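Local coordinates for myroilysin (Myroides profundi, PDB 5CZW), which is probably a zinc-dependent metalloendopeptidase of the astacin (M12A) family, held latent here by a propeptide that supplies a ligand to the zinc ion, at residues 97-102 with 117-122; 90-95 with 113-118; 155-160 with 212-217. The protein carries 1 engineered substitution. One frame throughout, in Å; residues are numbered along the deposited sequence.

In the fold
From the N terminus, the propeptide passes first and brings Cys23 to the zinc ion; the three contacts follow in the astacin-like part of the chain. Contact 2 opens first, on strand 89-92, and contact 1 second, on strand 100-101, and both end on the same stretch, strand 117-118. Together they set strand 117-118 between a parallel and an antiparallel neighbour and finish one edge of the mixed sheet; Met117 and Asn118 serve both. The chain then runs through the zinc-binding helix 128-143 before contact 3 opens at 155-160. Contact 3 closes at 212-217 and joins two loops; its centre lies about 22 Å from that of contact 1.

Contact 1 of 3, residues 97-102 with 117-122; sequences AGSYSY and MNFGWF
Tyr100 and Asn118 face each other as an antiparallel hydrogen-bonded pair: Tyr100 N donates to Asn118 O at 3.0 Å, and Asn118 N donates back to Tyr100 O at 2.9 Å. Ser101 and Met117 follow as a non-hydrogen-bonded pair with CA atoms 4.2 Å apart. A third direct bond comes from a side chain. Asn118 CG lies anti to the backbone N (chi1 -171°), and ND2 meets Gly98 O at 2.9 Å, almost head-on to the carbonyl (C=O...N angle 173°) and with the oxygen in the amide plane; OD1 of the same amide is taken by Thr92 OG1 of the neighbouring strand.

Two waters extend the polar link past the strands. Water 1 accepts from Gly98 N and gives a weak bond to Gly120 O; water 2 joins Ser99 OG to Trp121 N and sits over the centre of the Phe122 ring.

The aromatic contacts use faces. Asn118 CB packs over one face of the Tyr100 ring, 3.5 Å from its centroid and displaced toward the rim at CZ, a CH-pi contact in which ring and amide planes differ by 27°. The phenol oxygen beyond is hydrogen-bonded to Glu115 OE2. Ser99 OG lies over one face of the Trp121 indole, 3.2 Å from CZ3, while Trp121 NE1 bonds Glu130. On the other side of the sheet from Tyr100, Met117 CE touches Ser101 OG at 3.7 Å.

Helix 128-143, which carries the zinc ligands His137 and His141, packs against this region: Met117 rests on Phe139, and Ser99 and Phe119 on Glu138. Strand 100-101 is one of the sheet's two edge strands, and the backbone of adjoining Ser99 bonds Val22 and Lys24, which flank zinc ligand Cys23. The pairing thus builds the antiparallel edge strand that in astacins borders the active-site cleft, here occupied by the propeptide.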
loop_
_atom_site.group_PDB
_atom_site.type_symbol
_atom_site.label_atom_id
_atom_site.label_comp_id
_atom_site.label_asym_id
_atom_site.label_seq_id
_atom_site.Cartn_x
_atom_site.Cartn_y
_atom_site.Cartn_z
ATOM N N ALA A 97 0.395 -2.147 -11.755
ATOM C CA ALA A 97 1.407 -2.763 -10.871
ATOM C C ALA A 97 0.932 -3.095 -9.485
ATOM O O ALA A 97 1.664 -3.633 -8.651
ATOM C CB ALA A 97 2.528 -1.816 -10.758
ATOM N N GLY A 98 -0.341 -2.749 -9.249
ATOM C CA GLY A 98 -0.880 -2.779 -7.904
ATOM C C GLY A 98 -0.508 -1.568 -7.113
ATOM O O GLY A 98 0.147 -0.694 -7.592
ATOM N N SER A 99 -1.010 -1.453 -5.904
ATOM C CA SER A 99 -0.591 -0.342 -5.029
ATOM C C SER A 99 0.098 -0.985 -3.879
ATOM O O SER A 99 -0.218 -2.126 -3.471
ATOM C CB SER A 99 -1.821 0.467 -4.523
ATOM O OG SER A 99 -2.524 1.139 -5.557
ATOM N N TYR A 100 1.066 -0.264 -3.304
ATOM C CA TYR A 100 1.966 -0.824 -2.303
ATOM C C TYR A 100 2.808 0.226 -1.676
ATOM O O TYR A 100 3.036 1.276 -2.293
ATOM C CB TYR A 100 2.907 -1.924 -2.971
ATOM C CG TYR A 100 3.680 -1.619 -4.234
ATOM C CD1 TYR A 100 4.890 -0.928 -4.213
ATOM C CD2 TYR A 100 3.130 -1.928 -5.462
ATOM C CE1 TYR A 100 5.544 -0.648 -5.364
ATOM C CE2 TYR A 100 3.794 -1.662 -6.636
ATOM C CZ TYR A 100 4.969 -0.996 -6.604
ATOM O OH TYR A 100 5.694 -0.670 -7.738
ATOM N N SER A 101 3.393 -0.141 -0.528
ATOM C CA SER A 101 4.470 0.658 0.126
ATOM C C SER A 101 5.312 -0.282 0.974
ATOM O O SER A 101 4.794 -1.203 1.629
ATOM C CB SER A 101 3.901 1.740 1.048
ATOM O OG SER A 101 4.908 2.488 1.690
ATOM N N TYR A 102 6.609 -0.010 0.997
ATOM C CA TYR A 102 7.435 -0.610 2.017
ATOM C C TYR A 102 6.974 -0.169 3.366
ATOM O O TYR A 102 6.338 0.868 3.534
ATOM C CB TYR A 102 8.940 -0.351 1.748
ATOM C CG TYR A 102 9.384 -0.913 0.431
ATOM C CD1 TYR A 102 9.663 -2.295 0.305
ATOM C CD2 TYR A 102 9.469 -0.125 -0.731
ATOM C CE1 TYR A 102 9.991 -2.825 -0.896
ATOM C CE2 TYR A 102 9.755 -0.682 -1.954
ATOM C CZ TYR A 102 10.096 -2.025 -2.011
ATOM O OH TYR A 102 10.432 -2.603 -3.207
ATOM N N MET A 117 6.814 3.548 -2.881
ATOM C CA MET A 117 5.352 3.442 -2.847
ATOM C C MET A 117 4.836 3.543 -4.296
ATOM O O MET A 117 5.410 4.280 -5.117
ATOM C CB MET A 117 4.795 4.622 -2.058
ATOM C CG MET A 117 3.272 4.604 -1.873
ATOM S SD MET A 117 2.632 5.978 -0.863
ATOM C CE MET A 117 3.415 5.708 0.720
ATOM N N ASN A 118 3.722 2.871 -4.617
ATOM C CA ASN A 118 3.101 2.987 -5.954
ATOM C C ASN A 118 1.569 3.003 -5.746
ATOM O O ASN A 118 1.042 2.302 -4.948
ATOM C CB ASN A 118 3.460 1.827 -6.827
ATOM C CG ASN A 118 3.032 2.009 -8.267
ATOM O OD1 ASN A 118 3.530 2.936 -8.938
ATOM N ND2 ASN A 118 2.023 1.249 -8.737
ATOM N N PHE A 119 0.920 3.824 -6.568
ATOM C CA PHE A 119 -0.524 3.800 -6.706
ATOM C C PHE A 119 -0.799 3.314 -8.137
ATOM O O PHE A 119 -0.437 3.975 -9.100
ATOM C CB PHE A 119 -1.012 5.190 -6.493
ATOM C CG PHE A 119 -0.957 5.600 -5.060
ATOM C CD1 PHE A 119 -1.722 4.935 -4.123
ATOM C CD2 PHE A 119 -0.047 6.510 -4.647
ATOM C CE1 PHE A 119 -1.611 5.321 -2.788
ATOM C CE2 PHE A 119 0.098 6.911 -3.338
ATOM C CZ PHE A 119 -0.690 6.300 -2.389
ATOM N N GLY A 120 -1.433 2.167 -8.190
ATOM C CA GLY A 120 -1.598 1.493 -9.470
ATOM C C GLY A 120 -2.845 1.753 -10.278
ATOM O O GLY A 120 -2.947 1.156 -11.368
ATOM N N TRP A 121 -3.805 2.488 -9.735
ATOM C CA TRP A 121 -5.110 2.641 -10.414
ATOM C C TRP A 121 -5.804 3.977 -10.323
ATOM O O TRP A 121 -7.016 4.074 -10.708
ATOM C CB TRP A 121 -6.058 1.544 -9.962
ATOM C CG TRP A 121 -6.346 1.483 -8.463
ATOM C CD1 TRP A 121 -7.150 2.292 -7.763
ATOM C CD2 TRP A 121 -5.755 0.592 -7.493
ATOM N NE1 TRP A 121 -7.148 1.969 -6.446
ATOM C CE2 TRP A 121 -6.282 0.923 -6.255
ATOM C CE3 TRP A 121 -4.828 -0.461 -7.568
ATOM C CZ2 TRP A 121 -5.930 0.230 -5.084
ATOM C CZ3 TRP A 121 -4.519 -1.160 -6.448
ATOM C CH2 TRP A 121 -5.060 -0.817 -5.225
ATOM N N PHE A 122 -5.130 5.003 -9.914
ATOM C CA PHE A 122 -5.753 6.302 -9.848
ATOM C C PHE A 122 -5.751 6.953 -11.257
ATOM O O PHE A 122 -4.839 6.769 -12.083
ATOM C CB PHE A 122 -5.049 7.200 -8.860
ATOM C CG PHE A 122 -5.096 6.794 -7.425
ATOM C CD1 PHE A 122 -6.119 6.062 -6.881
ATOM C CD2 PHE A 122 -4.088 7.237 -6.597
ATOM C CE1 PHE A 122 -6.124 5.755 -5.534
ATOM C CE2 PHE A 122 -4.147 7.009 -5.279
ATOM C CZ PHE A 122 -5.207 6.284 -4.747
HETATM O O HOH W 1 -2.920 -1.759 -10.333
HETATM O O HOH W 2 -3.970 3.448 -6.820
#

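Contact 2 of 3, residues 90-95 with 113-118; sequences RVTFTQ and NEETMN
Thr92 OG1 donates to Asn118 OD1 at 2.7 Å, and the same oxygen takes Thr94 N at 2.8 Å, in the carbonyl plane and on a lone pair. Asn118 ND2 answers with a bond to Thr94 O at 3.0 Å, so the amide reads the backbone N-H and C=O of one residue. At the other end, Arg90 O accepts from both Thr116 N (2.7 Å) and Met117 N, and Arg90 N donates to Thr116 OG1. Thr92 N to Met117 O continues the parallel pairing, in which Val91 lies beside Met117 and Thr92 beside Asn118.

The Arg90 chain bends at chi3 (-66°), and NE meets Glu114 O at 2.9 Å in the guanidinium plane, nearly straight at 165°; NH2 adds a weak bond to the same oxygen. Thr116 CG2 packs over one guanidinium face, 3.6 Å from NH2. Outside the polar row, Val91 CG2 touches Met117 SD at 4.0 Å, the two side chains side by side and pointing the same way; Met117 continues to helix 128-143, and Val91 also meets strand 48-54.

Asn118 OD1 is gripped by two donors, and ND2 also bonds Gly98 O, so both ends of this buried amide are used and its rotation is fixed. It thereby ties the chain leaving strand 89-92 to strand 117-118. Arg90 is held by carbonyl oxygens, including Pro87 O at NH1, rather than by the Glu114 carboxylate; the dipoles of these carbonyls would be expected to offset part of its positive charge.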
loop_
_atom_site.group_PDB
_atom_site.type_symbol
_atom_site.label_atom_id
_atom_site.label_comp_id
_atom_site.label_asym_id
_atom_site.label_seq_id
_atom_site.Cartn_x
_atom_site.Cartn_y
_atom_site.Cartn_z
ATOM N N ARG A 90 9.207 7.780 -1.919
ATOM C CA ARG A 90 9.225 8.052 -3.387
ATOM C C ARG A 90 8.053 7.309 -4.053
ATOM O O ARG A 90 7.983 6.072 -4.039
ATOM C CB ARG A 90 10.543 7.692 -4.063
ATOM C CG ARG A 90 11.712 8.467 -3.412
ATOM C CD ARG A 90 13.084 8.109 -4.009
ATOM N NE ARG A 90 13.455 6.760 -3.738
ATOM C CZ ARG A 90 14.030 6.332 -2.645
ATOM N NH1 ARG A 90 14.246 7.143 -1.685
ATOM N NH2 ARG A 90 14.321 5.032 -2.495
ATOM N N VAL A 91 7.067 8.097 -4.442
ATOM C CA VAL A 91 5.749 7.589 -4.886
ATOM C C VAL A 91 5.618 7.636 -6.447
ATOM O O VAL A 91 5.817 8.697 -7.121
ATOM C CB VAL A 91 4.624 8.505 -4.360
ATOM C CG1 VAL A 91 3.289 7.901 -4.834
ATOM C CG2 VAL A 91 4.739 8.690 -2.867
ATOM N N THR A 92 5.390 6.477 -7.018
ATOM C CA THR A 92 5.008 6.387 -8.421
ATOM C C THR A 92 3.557 6.065 -8.645
ATOM O O THR A 92 2.862 5.690 -7.710
ATOM C CB THR A 92 5.891 5.367 -9.130
ATOM O OG1 THR A 92 5.879 4.162 -8.405
ATOM C CG2 THR A 92 7.363 5.912 -9.262
ATOM N N PHE A 93 3.172 6.143 -9.937
ATOM C CA PHE A 93 1.794 5.989 -10.373
ATOM C C PHE A 93 1.748 5.000 -11.526
ATOM O O PHE A 93 1.042 5.239 -12.587
ATOM C CB PHE A 93 1.241 7.338 -10.770
ATOM C CG PHE A 93 1.170 8.264 -9.597
ATOM C CD1 PHE A 93 0.072 8.235 -8.687
ATOM C CD2 PHE A 93 2.186 9.115 -9.367
ATOM C CE1 PHE A 93 0.064 9.089 -7.593
ATOM C CE2 PHE A 93 2.155 9.930 -8.253
ATOM C CZ PHE A 93 1.121 9.885 -7.389
ATOM N N THR A 94 2.448 3.910 -11.337
ATOM C CA THR A 94 2.591 2.942 -12.458
ATOM C C THR A 94 1.305 2.126 -12.499
ATOM O O THR A 94 1.002 1.326 -11.582
ATOM C CB THR A 94 3.799 2.051 -12.210
ATOM O OG1 THR A 94 4.993 2.854 -12.164
ATOM C CG2 THR A 94 3.888 0.978 -13.248
ATOM N N GLN A 95 0.640 2.226 -13.658
ATOM C CA GLN A 95 -0.694 1.656 -13.825
ATOM C C GLN A 95 -0.590 0.144 -13.933
ATOM O O GLN A 95 0.232 -0.376 -14.677
ATOM C CB GLN A 95 -1.396 2.242 -15.088
ATOM C CG GLN A 95 -1.804 3.703 -14.927
ATOM C CD GLN A 95 -2.648 3.872 -13.708
ATOM O OE1 GLN A 95 -3.728 3.327 -13.649
ATOM N NE2 GLN A 95 -2.098 4.491 -12.701
ATOM N N ASN A 113 17.166 5.200 -6.808
ATOM C CA ASN A 113 16.558 5.176 -8.121
ATOM C C ASN A 113 15.327 4.317 -8.284
ATOM O O ASN A 113 14.916 4.103 -9.413
ATOM C CB ASN A 113 17.569 4.791 -9.203
ATOM C CG ASN A 113 18.219 3.478 -8.963
ATOM O OD1 ASN A 113 18.064 2.818 -7.920
ATOM N ND2 ASN A 113 18.944 3.023 -10.004
ATOM N N GLU A 114 14.710 3.877 -7.192
ATOM C CA GLU A 114 13.552 3.007 -7.203
ATOM C C GLU A 114 12.504 3.669 -6.318
ATOM O O GLU A 114 12.808 4.478 -5.424
ATOM C CB GLU A 114 13.899 1.654 -6.558
ATOM C CG GLU A 114 14.822 0.778 -7.375
ATOM C CD GLU A 114 15.077 -0.594 -6.778
ATOM O OE1 GLU A 114 14.420 -1.034 -5.783
ATOM O OE2 GLU A 114 16.006 -1.237 -7.346
ATOM N N GLU A 115 11.273 3.283 -6.538
ATOM C CA GLU A 115 10.210 3.816 -5.720
ATOM C C GLU A 115 10.036 3.115 -4.425
ATOM O O GLU A 115 10.427 1.938 -4.243
ATOM C CB GLU A 115 8.898 3.715 -6.498
ATOM C CG GLU A 115 8.247 2.332 -6.546
ATOM C CD GLU A 115 8.813 1.372 -7.555
ATOM O OE1 GLU A 115 9.953 1.614 -8.053
ATOM O OE2 GLU A 115 8.131 0.371 -7.831
ATOM N N THR A 116 9.448 3.833 -3.434
ATOM C CA THR A 116 9.142 3.215 -2.164
ATOM C C THR A 116 7.595 2.949 -1.978
ATOM O O THR A 116 7.185 2.275 -1.009
ATOM C CB THR A 116 9.611 4.003 -0.937
ATOM O OG1 THR A 116 8.730 5.137 -0.746
ATOM C CG2 THR A 116 11.050 4.385 -1.107
ATOM N N MET A 117 6.814 3.548 -2.881
ATOM C CA MET A 117 5.352 3.442 -2.847
ATOM C C MET A 117 4.836 3.543 -4.296
ATOM O O MET A 117 5.410 4.280 -5.117
ATOM C CB MET A 117 4.795 4.622 -2.058
ATOM C CG MET A 117 3.272 4.604 -1.873
ATOM S SD MET A 117 2.632 5.978 -0.863
ATOM C CE MET A 117 3.415 5.708 0.720
ATOM N N ASN A 118 3.722 2.871 -4.617
ATOM C CA ASN A 118 3.101 2.987 -5.954
ATOM C C ASN A 118 1.569 3.003 -5.746
ATOM O O ASN A 118 1.042 2.302 -4.948
ATOM C CB ASN A 118 3.460 1.827 -6.827
ATOM C CG ASN A 118 3.032 2.009 -8.267
ATOM O OD1 ASN A 118 3.530 2.936 -8.938
ATOM N ND2 ASN A 118 2.023 1.249 -8.737
#

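Contact 3 of 3, residues 155-160 with 212-217; sequences NIPWDK and TTNGFS
Phe216 reaches Pro157 with CG anti to its backbone N (chi1 178°), while Pro157, at psi 69°, is the centre of an inverse gamma turn in which Trp158 N bonds Ile156 O. Pro157 CD stands over one face of the Phe216 ring, 3.7 Å from the centroid, in a CH-pi contact; Pro157 CG presses on Phe216 CB at 3.4 Å. Ile156 CG2 touches the same ring at CE1, 4.3 Å away, and lies over the centre of the Trp158 ring as well.

Thr213 N donates to Pro157 O at 3.1 Å, nearly in line with the carbonyl (174°), and Thr213 OG1 adds a weak bond to that oxygen. Thr213 CG2, the other branch, meets Asp159 CB at 3.7 Å. Within 212-217, Thr212 OG1 donates to Phe216 O at 2.8 Å on a lone pair, closing the loop that presents the ring.

Backbone bonding between Asp159 and Leu211 extends the link. Asp159 is the N-cap of helix 160-167, its OD1 bonding Lys162 N. The arrangement is thus an inverse gamma turn leading into a capped helix start, docked on a loop near the surface.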
loop_
_atom_site.group_PDB
_atom_site.type_symbol
_atom_site.label_atom_id
_atom_site.label_comp_id
_atom_site.label_asym_id
_atom_site.label_seq_id
_atom_site.Cartn_x
_atom_site.Cartn_y
_atom_site.Cartn_z
ATOM N N ASN A 155 -12.426 -20.084 4.927
ATOM C CA ASN A 155 -11.231 -19.949 4.097
ATOM C C ASN A 155 -11.491 -19.167 2.849
ATOM O O ASN A 155 -12.633 -19.000 2.417
ATOM C CB ASN A 155 -10.657 -21.296 3.629
ATOM C CG ASN A 155 -10.014 -22.078 4.772
ATOM O OD1 ASN A 155 -9.914 -23.300 4.718
ATOM N ND2 ASN A 155 -9.550 -21.392 5.772
ATOM N N ILE A 156 -10.402 -18.701 2.259
ATOM C CA ILE A 156 -10.522 -17.839 1.109
ATOM C C ILE A 156 -10.541 -18.628 -0.185
ATOM O O ILE A 156 -9.621 -19.380 -0.449
ATOM C CB ILE A 156 -9.369 -16.813 1.080
ATOM C CG1 ILE A 156 -9.349 -15.996 2.395
ATOM C CG2 ILE A 156 -9.514 -15.916 -0.160
ATOM C CD1 ILE A 156 -8.044 -15.294 2.717
ATOM N N PRO A 157 -11.606 -18.353 -0.985
ATOM C CA PRO A 157 -11.631 -19.096 -2.234
ATOM C C PRO A 157 -10.761 -18.550 -3.370
ATOM O O PRO A 157 -11.253 -18.113 -4.330
ATOM C CB PRO A 157 -13.114 -19.076 -2.620
ATOM C CG PRO A 157 -13.524 -17.757 -2.243
ATOM C CD PRO A 157 -12.898 -17.536 -0.901
ATOM N N TRP A 158 -9.469 -18.633 -3.219
ATOM C CA TRP A 158 -8.553 -18.195 -4.237
ATOM C C TRP A 158 -8.673 -18.951 -5.527
ATOM O O TRP A 158 -8.810 -20.222 -5.552
ATOM C CB TRP A 158 -7.101 -18.347 -3.781
ATOM C CG TRP A 158 -6.674 -17.653 -2.531
ATOM C CD1 TRP A 158 -6.453 -18.234 -1.345
ATOM C CD2 TRP A 158 -6.432 -16.244 -2.336
ATOM N NE1 TRP A 158 -6.063 -17.301 -0.428
ATOM C CE2 TRP A 158 -6.066 -16.067 -0.998
ATOM C CE3 TRP A 158 -6.461 -15.121 -3.168
ATOM C CZ2 TRP A 158 -5.714 -14.821 -0.472
ATOM C CZ3 TRP A 158 -6.111 -13.868 -2.632
ATOM C CH2 TRP A 158 -5.752 -13.751 -1.295
ATOM N N ASP A 159 -8.545 -18.213 -6.622
ATOM C CA ASP A 159 -8.369 -18.860 -7.926
ATOM C C ASP A 159 -6.884 -18.939 -8.084
ATOM O O ASP A 159 -6.241 -17.957 -8.449
ATOM C CB ASP A 159 -9.020 -18.039 -8.998
ATOM C CG ASP A 159 -8.811 -18.621 -10.394
ATOM O OD1 ASP A 159 -7.766 -19.281 -10.626
ATOM O OD2 ASP A 159 -9.677 -18.344 -11.262
ATOM N N LYS A 160 -6.306 -20.082 -7.741
ATOM C CA LYS A 160 -4.845 -20.115 -7.523
ATOM C C LYS A 160 -4.053 -19.786 -8.818
ATOM O O LYS A 160 -3.078 -19.016 -8.802
ATOM C CB LYS A 160 -4.418 -21.441 -6.870
ATOM C CG LYS A 160 -5.184 -21.741 -5.582
ATOM C CD LYS A 160 -4.535 -22.817 -4.708
ATOM C CE LYS A 160 -3.665 -22.218 -3.619
ATOM N NZ LYS A 160 -3.586 -23.092 -2.409
ATOM N N THR A 212 -10.324 -14.513 -6.982
ATOM C CA THR A 212 -11.061 -15.552 -6.342
ATOM C C THR A 212 -12.024 -16.179 -7.332
ATOM O O THR A 212 -12.159 -15.696 -8.416
ATOM C CB THR A 212 -11.903 -14.967 -5.236
ATOM O OG1 THR A 212 -12.826 -14.060 -5.818
ATOM C CG2 THR A 212 -11.036 -14.256 -4.216
ATOM N N THR A 213 -12.693 -17.234 -6.906
ATOM C CA THR A 213 -13.607 -17.964 -7.745
ATOM C C THR A 213 -15.058 -17.793 -7.570
ATOM O O THR A 213 -15.776 -18.035 -8.489
ATOM C CB THR A 213 -13.433 -19.459 -7.559
ATOM O OG1 THR A 213 -13.580 -19.731 -6.180
ATOM C CG2 THR A 213 -12.121 -19.818 -8.012
ATOM N N ASN A 214 -15.498 -17.416 -6.406
ATOM C CA ASN A 214 -16.947 -17.315 -6.209
ATOM C C ASN A 214 -17.576 -15.960 -6.556
ATOM O O ASN A 214 -18.723 -15.819 -6.597
ATOM C CB ASN A 214 -17.163 -17.611 -4.751
ATOM C CG ASN A 214 -17.166 -19.098 -4.481
ATOM O OD1 ASN A 214 -17.725 -19.878 -5.278
ATOM N ND2 ASN A 214 -16.587 -19.506 -3.365
ATOM N N GLY A 215 -16.724 -15.002 -6.820
ATOM C CA GLY A 215 -17.059 -13.615 -6.869
ATOM C C GLY A 215 -16.767 -13.087 -5.418
ATOM O O GLY A 215 -17.029 -11.944 -5.090
ATOM N N PHE A 216 -16.202 -13.937 -4.568
ATOM C CA PHE A 216 -15.902 -13.596 -3.227
ATOM C C PHE A 216 -14.992 -12.395 -3.247
ATOM O O PHE A 216 -14.129 -12.338 -4.002
ATOM C CB PHE A 216 -15.161 -14.768 -2.584
ATOM C CG PHE A 216 -14.741 -14.513 -1.196
ATOM C CD1 PHE A 216 -13.537 -13.949 -0.925
ATOM C CD2 PHE A 216 -15.566 -14.800 -0.150
ATOM C CE1 PHE A 216 -13.137 -13.684 0.341
ATOM C CE2 PHE A 216 -15.179 -14.517 1.123
ATOM C CZ PHE A 216 -13.956 -13.979 1.371
ATOM N N SER A 217 -15.233 -11.444 -2.368
ATOM C CA SER A 217 -14.358 -10.264 -2.219
ATOM C C SER A 217 -14.409 -9.815 -0.780
ATOM O O SER A 217 -15.328 -10.171 -0.048
ATOM C CB SER A 217 -14.783 -9.127 -3.162
ATOM O OG SER A 217 -16.019 -8.523 -2.776
#